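Local coordinates for nidogen (PDB 1NPE), which is a basement-membrane glycoprotein whose six-bladed YWTD beta-propeller probably binds laminin, at residues Leu208-Asn220 / Thr251-Cys263. Numbering follows the deposited sequence.
Sequences LQYPFAVTSYGKN and TRLYGITIALSQC
Phe212 and Tyr254 meet in a T-shaped stack, the tyrosine edge pointing at the phenylalanine face with ring centroids 5.6 Å apart and planes at 82°. A chi1 of 176° swings Phe212 CG away from its backbone N and carries the ring over to Tyr254, whose C atom lies 3.5 Å from Phe212 CD2. Replacing Phe212 by an alanine is likely to leave the Tyr254 edge without its aromatic face and open a gap beside the backbone leading into Gly255. This end also lies at the interface with another protein's chain, which packs an acidic side chain on Tyr254 and hydrogen-bonds to Arg252 N and Tyr210 OH. Next along, packing stays close: Ala213 CB sits 3.7 Å from Gly255 CA, and Ile256 CG2 reaches Val214 N at 3.7 Å. Thr215 then lays its methyl between two isoleucines, CG2 being 3.9 Å from Ile256 CG2 and 3.7 Å from Ile258 CG1. Ile258 CD1 presses against Tyr217 CB at only 3.3 Å, their side chains crossing at about a right angle. Beyond this the contact thins toward solvent: Leu260 offers just CD2, 3.5 Å from Tyr217 CE1, and Ser261 to Cys263 run on exposed. The Tyr217 hydroxyl hydrogen-bonds to Arg19. The Thr224 hydroxyl hydrogen-bonds to both Ala213 N and Tyr254 O. Strands 211-217 and 256-259 run alongside at 22° as edge strands of neighbouring four-stranded propeller blades: the first pairs with strand 220-225, while the second pairs with N-terminal strand 2-8, closing the propeller's circle.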
loop_
_atom_site.group_PDB
_atom_site.type_symbol
_atom_site.label_atom_id
_atom_site.label_comp_id
_atom_site.label_asym_id
_atom_site.label_seq_id
_atom_site.Cartn_x
_atom_site.Cartn_y
_atom_site.Cartn_z
ATOM N N LEU A 208 -3.946 -18.017 6.714
ATOM C CA LEU A 208 -4.404 -16.648 6.477
ATOM C C LEU A 208 -4.668 -16.443 4.983
ATOM O O LEU A 208 -3.762 -16.557 4.158
ATOM C CB LEU A 208 -3.406 -15.615 7.022
ATOM C CG LEU A 208 -3.298 -15.474 8.551
ATOM C CD1 LEU A 208 -2.644 -16.709 9.169
ATOM C CD2 LEU A 208 -2.496 -14.220 8.901
ATOM N N GLN A 209 -5.921 -16.151 4.649
ATOM C CA GLN A 209 -6.353 -15.971 3.263
ATOM C C GLN A 209 -5.671 -14.850 2.469
ATOM O O GLN A 209 -4.968 -15.120 1.498
ATOM C CB GLN A 209 -7.874 -15.823 3.217
ATOM C CG GLN A 209 -8.613 -16.952 3.928
ATOM C CD GLN A 209 -9.418 -17.820 2.978
ATOM O OE1 GLN A 209 -8.867 -18.661 2.263
ATOM N NE2 GLN A 209 -10.730 -17.623 2.967
ATOM N N TYR A 210 -5.904 -13.599 2.847
ATOM C CA TYR A 210 -5.275 -12.476 2.160
ATOM C C TYR A 210 -5.165 -11.287 3.087
ATOM O O TYR A 210 -5.867 -10.285 2.931
ATOM C CB TYR A 210 -6.025 -12.078 0.877
ATOM C CG TYR A 210 -5.099 -11.423 -0.132
ATOM C CD1 TYR A 210 -4.553 -12.161 -1.184
ATOM C CD2 TYR A 210 -4.694 -10.096 0.018
ATOM C CE1 TYR A 210 -3.621 -11.597 -2.054
ATOM C CE2 TYR A 210 -3.763 -9.524 -0.847
ATOM C CZ TYR A 210 -3.229 -10.280 -1.874
ATOM O OH TYR A 210 -2.283 -9.738 -2.696
ATOM N N PRO A 211 -4.253 -11.377 4.062
ATOM C CA PRO A 211 -4.007 -10.332 5.055
ATOM C C PRO A 211 -3.435 -9.077 4.424
ATOM O O PRO A 211 -2.587 -9.160 3.536
ATOM C CB PRO A 211 -2.940 -10.956 5.959
ATOM C CG PRO A 211 -2.960 -12.393 5.660
ATOM C CD PRO A 211 -3.292 -12.478 4.215
ATOM N N PHE A 212 -3.890 -7.922 4.899
ATOM C CA PHE A 212 -3.374 -6.652 4.418
ATOM C C PHE A 212 -2.623 -5.899 5.516
ATOM O O PHE A 212 -1.529 -5.385 5.284
ATOM C CB PHE A 212 -4.477 -5.746 3.872
ATOM C CG PHE A 212 -3.968 -4.401 3.461
ATOM C CD1 PHE A 212 -3.347 -4.233 2.225
ATOM C CD2 PHE A 212 -4.012 -3.319 4.345
ATOM C CE1 PHE A 212 -2.770 -3.017 1.878
ATOM C CE2 PHE A 212 -3.440 -2.103 4.004
ATOM C CZ PHE A 212 -2.814 -1.951 2.768
ATOM N N ALA A 213 -3.253 -5.754 6.679
ATOM C CA ALA A 213 -2.632 -5.046 7.788
ATOM C C ALA A 213 -2.839 -5.808 9.081
ATOM O O ALA A 213 -3.729 -6.655 9.183
ATOM C CB ALA A 213 -3.199 -3.644 7.912
ATOM N N VAL A 214 -2.030 -5.480 10.079
ATOM C CA VAL A 214 -2.127 -6.154 11.355
ATOM C C VAL A 214 -1.680 -5.239 12.475
ATOM O O VAL A 214 -0.904 -4.301 12.264
ATOM C CB VAL A 214 -1.254 -7.425 11.372
ATOM C CG1 VAL A 214 0.234 -7.052 11.333
ATOM C CG2 VAL A 214 -1.578 -8.285 12.576
ATOM N N THR A 215 -2.222 -5.497 13.656
ATOM C CA THR A 215 -1.884 -4.756 14.856
ATOM C C THR A 215 -2.002 -5.766 15.992
ATOM O O THR A 215 -2.580 -6.845 15.819
ATOM C CB THR A 215 -2.826 -3.538 15.090
ATOM O OG1 THR A 215 -2.324 -2.752 16.177
ATOM C CG2 THR A 215 -4.247 -3.987 15.417
ATOM N N SER A 216 -1.425 -5.443 17.139
ATOM C CA SER A 216 -1.484 -6.369 18.254
ATOM C C SER A 216 -1.928 -5.753 19.567
ATOM O O SER A 216 -1.828 -4.543 19.779
ATOM C CB SER A 216 -0.134 -7.079 18.436
ATOM O OG SER A 216 0.917 -6.165 18.717
ATOM N N TYR A 217 -2.473 -6.616 20.419
ATOM C CA TYR A 217 -2.928 -6.248 21.749
ATOM C C TYR A 217 -2.643 -7.458 22.633
ATOM O O TYR A 217 -3.470 -8.371 22.747
ATOM C CB TYR A 217 -4.426 -5.912 21.763
ATOM C CG TYR A 217 -4.864 -5.262 23.057
ATOM C CD1 TYR A 217 -4.184 -4.152 23.559
ATOM C CD2 TYR A 217 -5.908 -5.793 23.816
ATOM C CE1 TYR A 217 -4.521 -3.589 24.782
ATOM C CE2 TYR A 217 -6.257 -5.232 25.053
ATOM C CZ TYR A 217 -5.551 -4.131 25.527
ATOM O OH TYR A 217 -5.850 -3.585 26.759
ATOM N N GLY A 218 -1.435 -7.482 23.195
ATOM C CA GLY A 218 -1.017 -8.572 24.058
ATOM C C GLY A 218 -0.691 -9.845 23.297
ATOM O O GLY A 218 0.209 -9.870 22.448
ATOM N N LYS A 219 -1.434 -10.903 23.609
ATOM C CA LYS A 219 -1.264 -12.211 22.975
ATOM C C LYS A 219 -2.074 -12.344 21.673
ATOM O O LYS A 219 -1.854 -13.270 20.890
ATOM C CB LYS A 219 -1.678 -13.317 23.958
ATOM C CG LYS A 219 -3.007 -13.045 24.672
ATOM C CD LYS A 219 -3.509 -14.254 25.456
ATOM C CE LYS A 219 -2.532 -14.692 26.543
ATOM N NZ LYS A 219 -2.982 -15.961 27.206
ATOM N N ASN A 220 -3.002 -11.414 21.452
ATOM C CA ASN A 220 -3.858 -11.428 20.266
ATOM C C ASN A 220 -3.409 -10.563 19.086
ATOM O O ASN A 220 -2.896 -9.456 19.259
ATOM C CB ASN A 220 -5.289 -11.023 20.644
ATOM C CG ASN A 220 -6.136 -12.193 21.112
ATOM O OD1 ASN A 220 -5.628 -13.272 21.407
ATOM N ND2 ASN A 220 -7.447 -11.979 21.174
ATOM N N THR A 251 -16.893 -3.584 1.858
ATOM C CA THR A 251 -15.889 -2.999 0.971
ATOM C C THR A 251 -14.483 -3.378 1.473
ATOM O O THR A 251 -14.331 -3.912 2.571
ATOM C CB THR A 251 -16.029 -1.453 0.856
ATOM O OG1 THR A 251 -15.731 -0.836 2.112
ATOM C CG2 THR A 251 -17.438 -1.071 0.445
ATOM N N ARG A 252 -13.470 -3.134 0.649
ATOM C CA ARG A 252 -12.083 -3.467 0.977
ATOM C C ARG A 252 -11.578 -2.834 2.285
ATOM O O ARG A 252 -11.635 -1.618 2.462
ATOM C CB ARG A 252 -11.174 -3.039 -0.175
ATOM C CG ARG A 252 -9.873 -3.808 -0.292
ATOM C CD ARG A 252 -10.116 -5.175 -0.871
ATOM N NE ARG A 252 -9.320 -5.420 -2.068
ATOM C CZ ARG A 252 -9.387 -6.533 -2.793
ATOM N NH1 ARG A 252 -10.213 -7.512 -2.442
ATOM N NH2 ARG A 252 -8.630 -6.670 -3.871
ATOM N N LEU A 253 -11.121 -3.674 3.205
ATOM C CA LEU A 253 -10.579 -3.212 4.478
ATOM C C LEU A 253 -9.088 -2.918 4.314
ATOM O O LEU A 253 -8.395 -3.645 3.614
ATOM C CB LEU A 253 -10.747 -4.290 5.553
ATOM C CG LEU A 253 -12.154 -4.742 5.946
ATOM C CD1 LEU A 253 -12.046 -5.612 7.178
ATOM C CD2 LEU A 253 -13.015 -3.545 6.261
ATOM N N TYR A 254 -8.591 -1.873 4.973
ATOM C CA TYR A 254 -7.177 -1.543 4.876
ATOM C C TYR A 254 -6.431 -1.563 6.216
ATOM O O TYR A 254 -6.418 -2.586 6.897
ATOM C CB TYR A 254 -6.988 -0.221 4.121
ATOM C CG TYR A 254 -7.492 -0.310 2.694
ATOM C CD1 TYR A 254 -6.857 -1.136 1.763
ATOM C CD2 TYR A 254 -8.640 0.378 2.289
ATOM C CE1 TYR A 254 -7.354 -1.282 0.467
ATOM C CE2 TYR A 254 -9.145 0.239 0.992
ATOM C CZ TYR A 254 -8.499 -0.593 0.091
ATOM O OH TYR A 254 -9.013 -0.776 -1.171
ATOM N N GLY A 255 -5.793 -0.451 6.574
ATOM C CA GLY A 255 -5.043 -0.381 7.816
ATOM C C GLY A 255 -5.847 -0.648 9.072
ATOM O O GLY A 255 -7.071 -0.508 9.093
ATOM N N ILE A 256 -5.141 -1.005 10.135
ATOM C CA ILE A 256 -5.762 -1.304 11.413
ATOM C C ILE A 256 -4.809 -0.915 12.539
ATOM O O ILE A 256 -3.599 -1.125 12.445
ATOM C CB ILE A 256 -6.132 -2.810 11.508
ATOM C CG1 ILE A 256 -7.013 -3.079 12.724
ATOM C CG2 ILE A 256 -4.884 -3.667 11.547
ATOM C CD1 ILE A 256 -7.630 -4.468 12.715
ATOM N N THR A 257 -5.360 -0.332 13.596
ATOM C CA THR A 257 -4.565 0.090 14.734
ATOM C C THR A 257 -5.409 0.036 16.004
ATOM O O THR A 257 -6.640 -0.038 15.944
ATOM C CB THR A 257 -3.998 1.516 14.510
ATOM O OG1 THR A 257 -3.073 1.838 15.552
ATOM C CG2 THR A 257 -5.114 2.555 14.476
ATOM N N ILE A 258 -4.746 0.031 17.153
ATOM C CA ILE A 258 -5.451 -0.018 18.424
ATOM C C ILE A 258 -5.303 1.270 19.218
ATOM O O ILE A 258 -4.194 1.750 19.444
ATOM C CB ILE A 258 -4.997 -1.226 19.268
ATOM C CG1 ILE A 258 -5.466 -2.510 18.593
ATOM C CG2 ILE A 258 -5.570 -1.149 20.680
ATOM C CD1 ILE A 258 -5.189 -3.750 19.374
ATOM N N ALA A 259 -6.439 1.836 19.613
ATOM C CA ALA A 259 -6.461 3.064 20.394
ATOM C C ALA A 259 -6.380 2.726 21.874
ATOM O O ALA A 259 -7.377 2.358 22.487
ATOM C CB ALA A 259 -7.732 3.849 20.105
ATOM N N LEU A 260 -5.183 2.831 22.438
ATOM C CA LEU A 260 -4.970 2.538 23.853
ATOM C C LEU A 260 -5.415 3.702 24.728
ATOM O O LEU A 260 -5.322 4.862 24.320
ATOM C CB LEU A 260 -3.496 2.222 24.112
ATOM C CG LEU A 260 -2.963 0.937 23.476
ATOM C CD1 LEU A 260 -1.461 0.842 23.651
ATOM C CD2 LEU A 260 -3.660 -0.273 24.084
ATOM N N SER A 261 -5.895 3.384 25.930
ATOM C CA SER A 261 -6.366 4.397 26.880
ATOM C C SER A 261 -5.216 5.166 27.516
ATOM O O SER A 261 -5.421 6.228 28.106
ATOM C CB SER A 261 -7.234 3.755 27.970
ATOM O OG SER A 261 -6.559 2.681 28.607
ATOM N N GLN A 262 -4.015 4.612 27.401
ATOM C CA GLN A 262 -2.802 5.226 27.935
ATOM C C GLN A 262 -1.599 4.556 27.265
ATOM O O GLN A 262 -1.724 3.459 26.716
ATOM C CB GLN A 262 -2.719 5.054 29.457
ATOM C CG GLN A 262 -2.574 3.613 29.917
ATOM C CD GLN A 262 -2.186 3.491 31.384
ATOM O OE1 GLN A 262 -1.942 4.494 32.066
ATOM N NE2 GLN A 262 -2.115 2.256 31.874
ATOM N N CYS A 263 -0.442 5.214 27.311
ATOM C CA CYS A 263 0.771 4.678 26.698
ATOM C C CYS A 263 1.290 3.400 27.367
ATOM O O CYS A 263 0.950 3.161 28.547
ATOM C CB CYS A 263 1.872 5.748 26.663
ATOM S SG CYS A 263 1.482 7.200 25.629
#